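Local atomic coordinates of putative uncharacterized protein (Pseudomonas phage 201phi2-1, PDB entry 3R4V), a protein that is a phage-encoded relative of tubulin and FtsZ, with guanosine-5'-diphosphate held in its nucleotide pocket. Residues A[14-19]-A[35-40]. Numbering follows the deposited sequence. Where two conformers were deposited one is given.
With GDP (guanosine-5'-diphosphate), chain B.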
# COMPACT_ATOMS: atom_id res chain seq x y z
N GLY A 14 -2.13 1.55 -8.68
CA GLY A 14 -1.69 2.86 -8.24
C GLY A 14 -2.07 3.95 -9.23
O GLY A 14 -2.52 5.02 -8.82
N MET A 15 -1.90 3.68 -10.52
CA MET A 15 -2.29 4.64 -11.55
C MET A 15 -3.78 4.92 -11.48
O MET A 15 -4.23 6.06 -11.60
CB MET A 15 -1.93 4.11 -12.95
CG MET A 15 -0.44 3.92 -13.20
SD MET A 15 0.48 5.46 -13.40
CE MET A 15 -0.33 6.15 -14.83
N ASN A 16 -4.56 3.86 -11.28
CA ASN A 16 -6.00 3.97 -11.24
C ASN A 16 -6.45 4.79 -10.02
O ASN A 16 -7.32 5.64 -10.13
CB ASN A 16 -6.67 2.59 -11.25
CG ASN A 16 -6.45 1.83 -12.56
OD1 ASN A 16 -5.99 2.38 -13.57
ND2 ASN A 16 -6.81 0.55 -12.54
N VAL A 17 -5.85 4.54 -8.86
CA VAL A 17 -6.19 5.32 -7.67
C VAL A 17 -5.78 6.78 -7.85
O VAL A 17 -6.51 7.68 -7.45
CB VAL A 17 -5.55 4.73 -6.40
CG1 VAL A 17 -5.81 5.65 -5.21
CG2 VAL A 17 -6.13 3.36 -6.12
N ALA A 18 -4.62 7.01 -8.46
CA ALA A 18 -4.16 8.37 -8.73
C ALA A 18 -5.18 9.24 -9.49
O ALA A 18 -5.30 10.44 -9.24
CB ALA A 18 -2.83 8.34 -9.47
N THR A 19 -5.91 8.64 -10.43
CA THR A 19 -6.87 9.42 -11.23
C THR A 19 -7.88 10.14 -10.33
O THR A 19 -8.47 11.15 -10.72
CB THR A 19 -7.62 8.55 -12.27
OG1 THR A 19 -8.50 7.64 -11.60
CG2 THR A 19 -6.64 7.77 -13.14
N ASP A 35 2.53 2.05 -20.31
CA ASP A 35 1.50 3.09 -20.28
C ASP A 35 0.07 2.56 -20.37
O ASP A 35 -0.84 3.30 -20.74
CB ASP A 35 1.76 4.13 -21.39
CG ASP A 35 1.58 3.56 -22.80
OD1 ASP A 35 1.50 2.32 -22.96
OD2 ASP A 35 1.53 4.36 -23.76
N LYS A 36 -0.13 1.29 -20.04
CA LYS A 36 -1.44 0.66 -20.18
C LYS A 36 -2.51 1.37 -19.35
O LYS A 36 -3.69 1.35 -19.69
CB LYS A 36 -1.38 -0.82 -19.82
CG LYS A 36 -0.32 -1.60 -20.60
CD LYS A 36 -0.45 -3.10 -20.39
CE LYS A 36 0.82 -3.82 -20.83
NZ LYS A 36 1.22 -3.49 -22.23
N ASN A 37 -2.08 2.00 -18.26
CA ASN A 37 -3.00 2.63 -17.32
C ASN A 37 -2.97 4.15 -17.33
O ASN A 37 -3.65 4.78 -16.53
CB ASN A 37 -2.75 2.12 -15.90
CG ASN A 37 -3.20 0.70 -15.72
OD1 ASN A 37 -2.55 -0.23 -16.20
ND2 ASN A 37 -4.30 0.52 -14.99
N VAL A 38 -2.16 4.73 -18.21
CA VAL A 38 -2.09 6.18 -18.31
C VAL A 38 -3.32 6.71 -19.02
O VAL A 38 -3.64 6.26 -20.12
CB VAL A 38 -0.83 6.62 -19.08
CG1 VAL A 38 -0.81 8.14 -19.26
CG2 VAL A 38 0.43 6.14 -18.37
N VAL A 39 -4.03 7.65 -18.39
CA VAL A 39 -5.16 8.32 -19.04
C VAL A 39 -4.97 9.84 -19.06
O VAL A 39 -4.03 10.36 -18.44
CB VAL A 39 -6.51 7.95 -18.39
CG1 VAL A 39 -6.79 6.47 -18.55
CG2 VAL A 39 -6.54 8.35 -16.91
N ASP A 40 -5.85 10.54 -19.76
CA ASP A 40 -5.72 11.98 -19.95
C ASP A 40 -5.55 12.78 -18.65
O ASP A 40 -4.75 13.71 -18.60
CB ASP A 40 -6.90 12.52 -20.76
CG ASP A 40 -6.66 12.47 -22.26
OD1 ASP A 40 -5.97 11.54 -22.73
OD2 ASP A 40 -7.15 13.37 -22.97
PB GDP B . 0.73 -4.10 -11.95
O1B GDP B . 0.56 -3.01 -12.98
O2B GDP B . 1.26 -3.48 -10.69
O3B GDP B . 1.65 -5.19 -12.49
O3A GDP B . -0.68 -4.81 -11.68
PA GDP B . -2.09 -4.07 -11.41
O1A GDP B . -2.62 -3.34 -12.62
O2A GDP B . -1.99 -3.18 -10.21
O5' GDP B . -2.99 -5.34 -11.13
C5' GDP B . -2.66 -6.29 -10.10
C4' GDP B . -3.92 -6.97 -9.59
O4' GDP B . -4.68 -6.04 -8.81
C3' GDP B . -4.86 -7.43 -10.69
O3' GDP B . -4.59 -8.78 -11.05
C2' GDP B . -6.23 -7.30 -10.06
O2' GDP B . -6.51 -8.45 -9.25
C1' GDP B . -6.09 -6.15 -9.09
N9 GDP B . -6.45 -4.84 -9.69
C8 GDP B . -6.18 -4.41 -10.95
N7 GDP B . -6.62 -3.13 -11.12
C5 GDP B . -7.16 -2.73 -9.95
C6 GDP B . -7.79 -1.49 -9.43
O6 GDP B . -7.93 -0.49 -10.15
N1 GDP B . -8.21 -1.50 -8.15
C2 GDP B . -8.06 -2.57 -7.34
N2 GDP B . -8.49 -2.52 -6.05
N3 GDP B . -7.49 -3.73 -7.75
C4 GDP B . -7.03 -3.85 -9.02
O HOH W 1 -5.78 4.70 -14.90
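N16 of helix 11-18 and N37 of the loop between strands 28-32 and 46-49 join their amides beside the guanine of GDP, in the Rossmann-like nucleotide-binding part of this tubulin-like fold. The CB of N16 lies 3.5 Å from O6 of GDP, and CG stands anti to the carbonyl carbon (chi1 -66°), beside the backbone N. N16 ND2 donates to GDP O6 at 2.8 Å in an almost straight bond. N16 OD1 accepts from N37 ND2 at 2.9 Å. Asparagine suits this place because one short, flat group offers a donor to the base and an acceptor to the loop, and holding both ends fixes its flip. OD1 of N16 lies in the amide plane of N37, but N37 ND2 is tilted 33° from the carbonyl plane of N16; the side chains cross at about a right angle, although their amide planes are 40° apart. A water bridges the two segments, donating to OD1 of N16 and to the backbone O of N37, so OD1 is gripped twice.

Beside this polar link, the CB of M15 packs 3.7 Å from CB of N37, which thus pairs an amide N-H for N16 with an apolar root for M15. Unbranched and flexible, M15 bends at chi2 and chi3, and its CE meets a methyl of V38, CG2; it also touches C30 and D32 of strand 28-32. N37 links to the base through N16, and its side chain lies about 4 Å from a bound magnesium ion. Further along, threonine pairs a hydroxyl for its own helix with a methyl for the loop: T19 OG1 bonds to the carbonyl O of N16 at 2.7 Å, and T19 CG2 meets the branched, apolar V39 at CG2, 3.8 Å away.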